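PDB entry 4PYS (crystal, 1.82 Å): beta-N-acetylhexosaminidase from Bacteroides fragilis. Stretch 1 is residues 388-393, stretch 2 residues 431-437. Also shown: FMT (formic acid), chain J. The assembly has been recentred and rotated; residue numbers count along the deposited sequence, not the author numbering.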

# COMPACT_ATOMS: atom_id res chain seq x y z
N TYR A 388 12.41 3.41 8.61
CA TYR A 388 12.77 2.05 8.23
C TYR A 388 11.56 1.34 7.64
O TYR A 388 11.16 0.26 8.10
N THR A 389 10.96 1.97 6.63
CA THR A 389 9.81 1.37 5.96
C THR A 389 10.12 0.95 4.54
O THR A 389 9.26 0.37 3.87
N TYR A 390 11.34 1.25 4.05
CA TYR A 390 11.73 0.84 2.70
C TYR A 390 12.30 -0.57 2.70
O TYR A 390 13.50 -0.78 2.93
N LEU A 391 11.44 -1.55 2.44
CA LEU A 391 11.82 -2.96 2.52
C LEU A 391 12.76 -3.38 1.41
O LEU A 391 13.33 -4.48 1.45
N ASN A 392 12.94 -2.53 0.39
CA ASN A 392 13.97 -2.78 -0.60
C ASN A 392 15.39 -2.62 -0.03
O ASN A 392 16.36 -3.11 -0.62
N PHE A 393 15.52 -1.94 1.10
CA PHE A 393 16.84 -1.87 1.75
C PHE A 393 17.10 -3.27 2.28
O PHE A 393 16.30 -3.79 3.07
N MSE A 431 0.76 5.19 8.33
CA MSE A 431 2.08 4.74 7.92
C MSE A 431 2.02 4.00 6.61
O MSE A 431 1.00 3.38 6.27
N SER A 432 3.13 4.03 5.88
CA SER A 432 3.26 3.21 4.67
C SER A 432 4.48 2.32 4.77
O SER A 432 5.37 2.55 5.60
N SER A 433 4.51 1.31 3.91
CA SER A 433 5.67 0.43 3.76
C SER A 433 5.86 0.33 2.26
O SER A 433 4.89 0.50 1.50
N ALA A 434 7.09 0.10 1.81
CA ALA A 434 7.33 0.11 0.37
C ALA A 434 8.34 -0.93 -0.08
O ALA A 434 9.28 -1.27 0.64
N LEU A 435 8.14 -1.40 -1.30
CA LEU A 435 9.12 -2.27 -1.93
C LEU A 435 9.45 -1.70 -3.30
O LEU A 435 8.72 -1.94 -4.27
N TRP A 436 10.54 -0.94 -3.37
CA TRP A 436 11.01 -0.39 -4.64
C TRP A 436 11.82 -1.45 -5.36
O TRP A 436 12.56 -2.20 -4.73
N THR A 437 11.69 -1.51 -6.67
CA THR A 437 12.36 -2.58 -7.42
C THR A 437 13.63 -2.14 -8.17
O THR A 437 14.05 -2.78 -9.14

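The indole of Trp 436 sets its NE1 over one face of the Tyr 390 ring, 3.3 Å from Tyr 390 CE2. The rings meet obliquely, with planes at 52°. Both side chains are m at chi1. Both start sideways from CA, yet their ends come nearer the other stretch.

Beside them the backbones form a single bridge, Tyr 390 with Ala 434. Ala 434 N donates to Thr 389 O (3.0 Å), and Leu 391 N donates to Ala 434 O (2.8 Å). The small Ala 434 CB lies 4.1 Å from Tyr 390 CD1.

Asn 392 points toward stretch 2 with chi1 p. Its OD1 accepts a weak hydrogen bond from Trp 436 N (3.3 Å). The same OD1 sits at the edge of the indole, 3.2 Å from Trp 436 CD1.

Leu 391 (m, t) gives an apolar contact, its CB 4.1 Å from Leu 435 CD2. Leu 435 is t, m.

Thr 389 also points in, with chi1 p; its CB is 3.2 Å from Ser 432 O. One water links the hydroxyls, 2.9 Å from Thr 389 OG1, to which it donates, and 2.8 Å from Ser 432 OG. Ser 432 is p.

Tyr 388 is out of reach of stretch 2. Its OH donates to O1 of a formic acid, FMT, at 2.8 Å.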

# COMPACT_ATOMS: atom_id res chain seq x y z
CB TYR A 388 13.24 1.27 9.47
CG TYR A 388 14.54 1.80 10.03
CD1 TYR A 388 15.72 1.69 9.32
CD2 TYR A 388 14.59 2.39 11.30
CE1 TYR A 388 16.92 2.17 9.82
CE2 TYR A 388 15.79 2.87 11.81
CZ TYR A 388 16.95 2.75 11.07
OH TYR A 388 18.15 3.22 11.56
CB THR A 389 8.57 2.31 5.93
OG1 THR A 389 8.74 3.34 4.94
CG2 THR A 389 8.33 2.94 7.31
CB TYR A 390 12.73 1.81 2.07
CG TYR A 390 12.07 3.03 1.47
CD1 TYR A 390 10.79 3.43 1.86
CD2 TYR A 390 12.72 3.78 0.49
CE1 TYR A 390 10.18 4.57 1.28
CE2 TYR A 390 12.13 4.90 -0.08
CZ TYR A 390 10.87 5.28 0.32
OH TYR A 390 10.29 6.40 -0.29
CB LEU A 391 10.55 -3.82 2.52
CG LEU A 391 9.63 -3.51 3.70
CD1 LEU A 391 8.22 -4.05 3.44
CD2 LEU A 391 10.21 -4.09 4.97
CB ASN A 392 13.78 -1.88 -1.84
CG ASN A 392 13.55 -0.44 -1.47
OD1 ASN A 392 12.53 -0.10 -0.84
ND2 ASN A 392 14.47 0.44 -1.87
CB PHE A 393 16.84 -0.89 2.93
CG PHE A 393 16.81 0.57 2.54
CD1 PHE A 393 16.43 0.97 1.26
CD2 PHE A 393 17.15 1.55 3.47
CE1 PHE A 393 16.40 2.33 0.92
CE2 PHE A 393 17.13 2.90 3.14
CZ PHE A 393 16.75 3.30 1.86
CB MSE A 431 2.63 3.77 8.98
CG MSE A 431 2.75 4.37 10.36
SE MSE A 431 3.36 2.97 11.59
CE MSE A 431 5.00 2.47 10.68
CB SER A 432 3.34 4.07 3.41
OG SER A 432 4.43 4.96 3.46
CB SER A 433 5.36 -0.94 4.34
OG SER A 433 4.15 -1.46 3.81
CB ALA A 434 7.80 1.49 -0.08
CB LEU A 435 8.55 -3.69 -2.05
CG LEU A 435 9.50 -4.84 -2.43
CD1 LEU A 435 9.99 -4.80 -3.88
CD2 LEU A 435 10.70 -4.87 -1.49
CB TRP A 436 11.89 0.84 -4.39
CG TRP A 436 11.13 1.96 -3.76
CD1 TRP A 436 11.03 2.24 -2.43
CD2 TRP A 436 10.35 2.95 -4.44
NE1 TRP A 436 10.23 3.35 -2.24
CE2 TRP A 436 9.80 3.80 -3.46
CE3 TRP A 436 10.05 3.19 -5.78
CZ2 TRP A 436 8.97 4.88 -3.78
CZ3 TRP A 436 9.23 4.27 -6.10
CH2 TRP A 436 8.70 5.10 -5.10
CB THR A 437 11.36 -3.35 -8.33
OG1 THR A 437 10.64 -2.43 -9.17
CG2 THR A 437 10.36 -4.12 -7.47
C FMT J . 20.67 2.14 10.29
O1 FMT J . 20.55 3.36 10.18
O2 FMT J . 21.36 1.45 9.54
O HOH W 1 6.81 3.69 2.81